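Local atomic coordinates of phospho-2-dehydro-3-deoxyheptonate aldolase (Francisella tularensis, PDB entry 3TQK), a protein that probably catalyses the stereospecific condensation of phosphoenolpyruvate with D-erythrose 4-phosphate to give 3-deoxy-D-arabino-heptulosonate 7-phosphate, the first step of chorismate biosynthesis. Residues 74-77 with 78-81; 196-199 with 200-203; 273-276 with 277-280. All blocks are in the same frame, centred on the assembly; numbering follows the deposited sequence.

How the interactions relate
All three interactions are short-range contacts on the outer helical layer and loops of one eight-stranded parallel beta/alpha barrel, and they follow one another in series along the chain. Interaction 1 lies late in helix 63-80, interaction 2 runs from helix 191-200 into the loop before strand 205-209, and interaction 3 starts helix 276-289. None touches another: the centres of interactions 1 and 3 are about 22 Å apart, while interaction 2 lies about 34 Å from the first and 32 Å from the third. Interactions 1 and 3 share a neighbour, helix 327-344. Interaction 2 instead meets the second subunit, and interaction 3 reaches manganese ligand Glu299 through Gln276.

Interaction 1 of 3, residues 74-77 with 78-81; sequences KEQV and KKFH
Lys79 NZ lies 2.6 Å from Gln76 OE1, in the plane of the amide carbonyl and on one of its lone pairs. The two side chains run alongside each other in the same direction and join at their ends. A fold in the glutamine chain (chi2 -62°) and a bend at chi3 of the lysine bring those ends together. The bond favours one setting of the amide flip, and the ammonium charge would be expected to polarise its C=O. Phe80 stands next to this pair: its CE2 is 3.4 Å from Gln76 OE1, while Lys79 CB sits over one ring face, offset toward the rim.

In the backbone, Gln76 O takes two amide N-H groups, both weakly and with a bent approach: Lys79 N is 3.0 Å from Gln76 O, and Phe80 N is 3.4 Å from the same Gln76 O. Phe80 N has a straighter partner in Val77 O at 2.9 Å, although it comes from above that carbonyl plane and misses the lone pairs. Phe80 N is thus shared between a weak i+4 bond and a better i+3 bond, and the pairing shifts toward i+3 here.

Elsewhere on the helix a water is held three ways. It donates to Lys74 O at 2.6 Å, accepts from Lys78 N at 2.8 Å, and also accepts from Lys78 NZ, standing in for the usual i+4 bond between the two lysines. Farther on, His81 ND1 donates to Lys78 O at 3.2 Å, with the oxygen in the imidazole plane.

Gln76 and Phe80 also pack on helix 327-344, at Val331 and Leu334 among others. These are the last turns of helix 63-80, the helical link of the beta-alpha-beta unit formed with strands 51-56 and 84-89 of a TIM barrel.

Interaction 2 of 3, residues 196-199 with 200-203; sequences AVKS and ATYP
Thr201 folds back on Lys198, and its hydroxyl makes the short bond of the turn: Thr201 OG1 donates to Lys198 O at 2.5 Å, in the plane of that carbonyl. The chi1 of 63° puts OG1 between the backbone N and the carbonyl carbon, facing back along the helix. The same oxygen also receives Thr201 N at 3.1 Å, now from well above its plane, so one residue grips Lys198 O with both its amide and its side chain.

The firm part of the contact is the backbone and its small side chains. Ala200 N reaches Ala196 O at 3.0 Å in an ordinary i+4 bond, and Ala200 CB presses against the same Ala196 O at 3.4 Å. From Thr201 the pairing shifts to i+3, and Tyr202 N follows on Ser199 O at 3.1 Å; the Tyr202 ring presents its edge to that oxygen.

The looser side belongs to Lys198 and Tyr202, whose side chains lie aslant one another with CE of Lys198 3.6 Å from Tyr202 OH. Here a water joins the two segments, accepting from Lys198 NZ at 2.9 Å and donating to Thr201 OG1 at 2.6 Å. The lysine ammonium also bonds Ala254 O, which probably helps to fix its end. Next to Ala254 is Asp255, a residue seen to bind calcium in this protein, although no calcium is bound to it in this chain.

Around this helix end, Ala196, Val197 and Ala200 lean on Phe182 of barrel strand 179-183, and Ala196 and Ser199 on Arg170 of helix 167-173. Across the dimer interface Lys198 meets Thr98 and Tyr202 meets Ile99 of the second subunit, while the chain runs on from helix 191-200 toward strand 205-209.

Interaction 3 of 3, residues 273-276 with 277-280; sequences HSKQ and ISVL
A chi1 of 79° swings OG of Ser278 between its own backbone N and carbonyl carbon, back toward Lys275, where it comes within 3.1 Å of Lys275 O. The lysine chain bends at chi2 and chi3, and only its CD passes near that hydroxyl, loosely, with Lys275 CD 4.1 Å from Ser278 OG.

Lys275 O is the meeting point of this first helical turn. Val279 N approaches it at 3.0 Å, nearly head-on to the carbonyl, with an almost straight N-H (172°). Ser278 N takes a second position, 3.0 Å from Lys275 O but high above the carbonyl plane, so two amides share one oxygen from different directions. One residue on, Leu280 N bonds Gln276 O at 2.8 Å, and regular i+4 winding continues. Before it, the chain is bridged by a water that donates to His273 O at 2.7 Å and accepts from Ile277 N at 2.9 Å.

The Gln276 chain is extended beyond CG, and its OE1 accepts from the backbone N of Glu299. That glutamate binds the manganese ion, so Gln276 is a second-shell neighbour of the metal site, holding the main chain of a ligand and not the metal itself.

The remaining faces meet the rest of the fold. Ile277 packs on Glu329 and Met336, and Leu280 on Met333 and Leu337, all of helix 327-344; Val279 touches Phe239 in a loop, and Gln276 leads to the end of barrel strand 293-299.

Interaction 1 of 3, residues 74-77 with 78-81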
# COMPACT_ATOMS: atom_id res chain seq x y z
N LYS A 74 9.22 -17.20 27.36
CA LYS A 74 8.39 -18.35 27.69
C LYS A 74 8.43 -18.61 29.20
O LYS A 74 7.44 -19.03 29.77
CB LYS A 74 8.80 -19.58 26.87
CG LYS A 74 8.02 -20.87 27.13
CD LYS A 74 6.54 -20.76 26.72
CE LYS A 74 5.75 -22.01 27.13
NZ LYS A 74 4.28 -21.76 27.03
N GLU A 75 9.55 -18.30 29.84
CA GLU A 75 9.69 -18.47 31.28
C GLU A 75 8.76 -17.57 32.07
O GLU A 75 8.35 -17.93 33.16
CB GLU A 75 11.13 -18.17 31.73
CG GLU A 75 12.10 -19.33 31.66
CD GLU A 75 13.43 -19.00 32.34
OE1 GLU A 75 13.80 -19.71 33.31
OE2 GLU A 75 14.10 -18.03 31.91
N GLN A 76 8.44 -16.40 31.52
CA GLN A 76 7.58 -15.45 32.20
C GLN A 76 6.11 -15.77 32.05
O GLN A 76 5.28 -15.28 32.84
CB GLN A 76 7.81 -14.04 31.65
CG GLN A 76 9.20 -13.52 31.85
CD GLN A 76 9.54 -13.39 33.31
OE1 GLN A 76 8.78 -12.81 34.09
NE2 GLN A 76 10.69 -13.93 33.69
N VAL A 77 5.76 -16.56 31.04
CA VAL A 77 4.36 -16.76 30.70
C VAL A 77 3.58 -17.30 31.90
O VAL A 77 2.59 -16.70 32.30
CB VAL A 77 4.18 -17.63 29.43
CG1 VAL A 77 2.75 -18.11 29.28
CG2 VAL A 77 4.59 -16.82 28.20
N LYS A 78 4.07 -18.38 32.51
CA LYS A 78 3.38 -18.98 33.67
C LYS A 78 3.18 -18.03 34.86
O LYS A 78 2.27 -18.24 35.66
CB LYS A 78 4.08 -20.26 34.15
CG LYS A 78 5.48 -20.08 34.75
CD LYS A 78 5.90 -21.33 35.57
CE LYS A 78 7.30 -21.81 35.18
NZ LYS A 78 7.36 -22.21 33.74
N LYS A 79 4.03 -17.01 34.99
CA LYS A 79 3.85 -16.01 36.04
C LYS A 79 2.62 -15.13 35.78
O LYS A 79 1.95 -14.71 36.72
CB LYS A 79 5.11 -15.12 36.18
CG LYS A 79 6.22 -15.71 37.09
CD LYS A 79 7.62 -15.12 36.79
CE LYS A 79 7.72 -13.63 37.18
NZ LYS A 79 9.01 -13.01 36.72
N PHE A 80 2.31 -14.88 34.50
CA PHE A 80 1.39 -13.81 34.13
C PHE A 80 0.13 -14.24 33.37
O PHE A 80 -0.71 -13.39 33.06
CB PHE A 80 2.13 -12.79 33.26
CG PHE A 80 3.24 -12.09 33.97
CD1 PHE A 80 2.96 -11.23 35.02
CD2 PHE A 80 4.56 -12.27 33.57
CE1 PHE A 80 3.98 -10.59 35.69
CE2 PHE A 80 5.58 -11.62 34.22
CZ PHE A 80 5.30 -10.77 35.28
N HIS A 81 -0.01 -15.53 33.10
CA HIS A 81 -0.98 -16.00 32.11
C HIS A 81 -2.46 -15.84 32.52
O HIS A 81 -3.35 -15.87 31.66
CB HIS A 81 -0.69 -17.47 31.74
CG HIS A 81 -1.12 -18.43 32.79
ND1 HIS A 81 -0.32 -18.79 33.85
CD2 HIS A 81 -2.29 -19.11 32.96
CE1 HIS A 81 -0.96 -19.64 34.63
NE2 HIS A 81 -2.16 -19.86 34.11
O HOH W 1 6.01 -20.18 31.58

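Interaction 2 of 3, residues 196-199 with 200-203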
# COMPACT_ATOMS: atom_id res chain seq x y z
N ALA A 196 -10.20 0.63 7.56
CA ALA A 196 -9.52 -0.56 7.09
C ALA A 196 -10.08 -1.78 7.80
O ALA A 196 -10.29 -2.83 7.18
CB ALA A 196 -8.01 -0.46 7.30
N VAL A 197 -10.28 -1.65 9.10
CA VAL A 197 -10.90 -2.71 9.89
C VAL A 197 -12.28 -3.05 9.28
O VAL A 197 -12.58 -4.22 9.04
CB VAL A 197 -11.04 -2.31 11.38
CG1 VAL A 197 -11.95 -3.28 12.12
CG2 VAL A 197 -9.67 -2.25 12.06
N LYS A 198 -13.08 -2.02 9.02
CA LYS A 198 -14.41 -2.21 8.47
C LYS A 198 -14.37 -2.96 7.14
O LYS A 198 -15.09 -3.95 6.96
CB LYS A 198 -15.08 -0.85 8.27
CG LYS A 198 -16.52 -0.90 7.76
CD LYS A 198 -17.42 -1.71 8.68
CE LYS A 198 -18.90 -1.47 8.38
NZ LYS A 198 -19.72 -2.44 9.16
N SER A 199 -13.52 -2.49 6.23
CA SER A 199 -13.37 -3.12 4.93
C SER A 199 -12.96 -4.58 5.04
O SER A 199 -13.44 -5.41 4.28
CB SER A 199 -12.36 -2.36 4.08
OG SER A 199 -12.17 -2.98 2.82
N ALA A 200 -12.08 -4.88 5.98
CA ALA A 200 -11.56 -6.23 6.16
C ALA A 200 -12.60 -7.24 6.68
O ALA A 200 -12.40 -8.46 6.55
CB ALA A 200 -10.33 -6.20 7.09
N THR A 201 -13.69 -6.75 7.28
CA THR A 201 -14.79 -7.63 7.69
C THR A 201 -15.58 -8.20 6.50
O THR A 201 -16.28 -9.20 6.66
CB THR A 201 -15.83 -6.93 8.63
OG1 THR A 201 -16.47 -5.85 7.94
CG2 THR A 201 -15.19 -6.43 9.93
N TYR A 202 -15.48 -7.57 5.32
CA TYR A 202 -16.25 -8.00 4.16
C TYR A 202 -15.58 -9.09 3.35
O TYR A 202 -14.36 -9.25 3.41
CB TYR A 202 -16.52 -6.82 3.24
CG TYR A 202 -17.53 -5.85 3.81
CD1 TYR A 202 -18.89 -6.04 3.63
CD2 TYR A 202 -17.11 -4.74 4.52
CE1 TYR A 202 -19.82 -5.13 4.15
CE2 TYR A 202 -18.01 -3.84 5.04
CZ TYR A 202 -19.36 -4.03 4.86
OH TYR A 202 -20.21 -3.12 5.40
N PRO A 203 -16.37 -9.85 2.58
CA PRO A 203 -15.76 -10.75 1.62
C PRO A 203 -15.21 -9.96 0.44
O PRO A 203 -15.78 -8.92 0.06
CB PRO A 203 -16.93 -11.67 1.19
CG PRO A 203 -18.13 -11.25 2.01
CD PRO A 203 -17.84 -9.88 2.51
O HOH W 2 -18.90 -5.14 8.72

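Interaction 3 of 3, residues 273-276 with 277-280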
# COMPACT_ATOMS: atom_id res chain seq x y z
N HIS A 273 13.22 4.63 23.37
CA HIS A 273 12.92 3.36 24.06
C HIS A 273 12.68 3.50 25.58
O HIS A 273 11.93 2.71 26.17
CB HIS A 273 14.01 2.30 23.77
CG HIS A 273 15.35 2.61 24.35
ND1 HIS A 273 16.19 3.57 23.83
CD2 HIS A 273 16.02 2.07 25.40
CE1 HIS A 273 17.31 3.62 24.53
NE2 HIS A 273 17.23 2.71 25.49
N SER A 274 13.28 4.52 26.19
CA SER A 274 13.14 4.78 27.63
C SER A 274 11.84 5.52 27.98
O SER A 274 11.63 5.88 29.15
CB SER A 274 14.33 5.60 28.12
OG SER A 274 14.37 6.85 27.46
N LYS A 275 11.00 5.79 26.97
CA LYS A 275 9.69 6.39 27.17
C LYS A 275 8.58 5.35 27.13
O LYS A 275 7.46 5.65 27.53
CB LYS A 275 9.41 7.47 26.11
CG LYS A 275 10.24 8.74 26.23
CD LYS A 275 9.71 9.68 27.33
CE LYS A 275 8.81 10.81 26.77
NZ LYS A 275 8.75 11.99 27.71
N GLN A 276 8.87 4.15 26.64
CA GLN A 276 7.84 3.09 26.49
C GLN A 276 7.15 2.84 27.82
O GLN A 276 5.91 2.76 27.88
CB GLN A 276 8.44 1.78 25.97
CG GLN A 276 8.81 1.80 24.48
CD GLN A 276 9.21 0.42 23.95
OE1 GLN A 276 8.36 -0.46 23.78
NE2 GLN A 276 10.50 0.23 23.68
N ILE A 277 7.95 2.74 28.88
CA ILE A 277 7.45 2.46 30.22
C ILE A 277 6.56 3.57 30.77
O ILE A 277 5.71 3.31 31.60
CB ILE A 277 8.62 2.17 31.22
CG1 ILE A 277 8.12 1.36 32.42
CG2 ILE A 277 9.32 3.46 31.68
CD1 ILE A 277 9.23 0.81 33.32
N SER A 278 6.75 4.81 30.31
CA SER A 278 5.92 5.90 30.82
C SER A 278 4.62 5.99 30.03
O SER A 278 3.58 6.31 30.60
CB SER A 278 6.69 7.23 30.84
OG SER A 278 6.75 7.82 29.56
N VAL A 279 4.67 5.70 28.73
CA VAL A 279 3.46 5.50 27.94
C VAL A 279 2.64 4.35 28.53
O VAL A 279 1.42 4.46 28.67
CB VAL A 279 3.76 5.24 26.45
CG1 VAL A 279 2.50 4.76 25.70
CG2 VAL A 279 4.35 6.50 25.80
N LEU A 280 3.30 3.25 28.88
CA LEU A 280 2.63 2.10 29.51
C LEU A 280 1.97 2.45 30.85
O LEU A 280 0.89 1.95 31.15
CB LEU A 280 3.61 0.93 29.71
CG LEU A 280 2.97 -0.38 30.17
CD1 LEU A 280 1.95 -0.89 29.15
CD2 LEU A 280 4.03 -1.41 30.42
O HOH W 3 10.83 2.29 28.64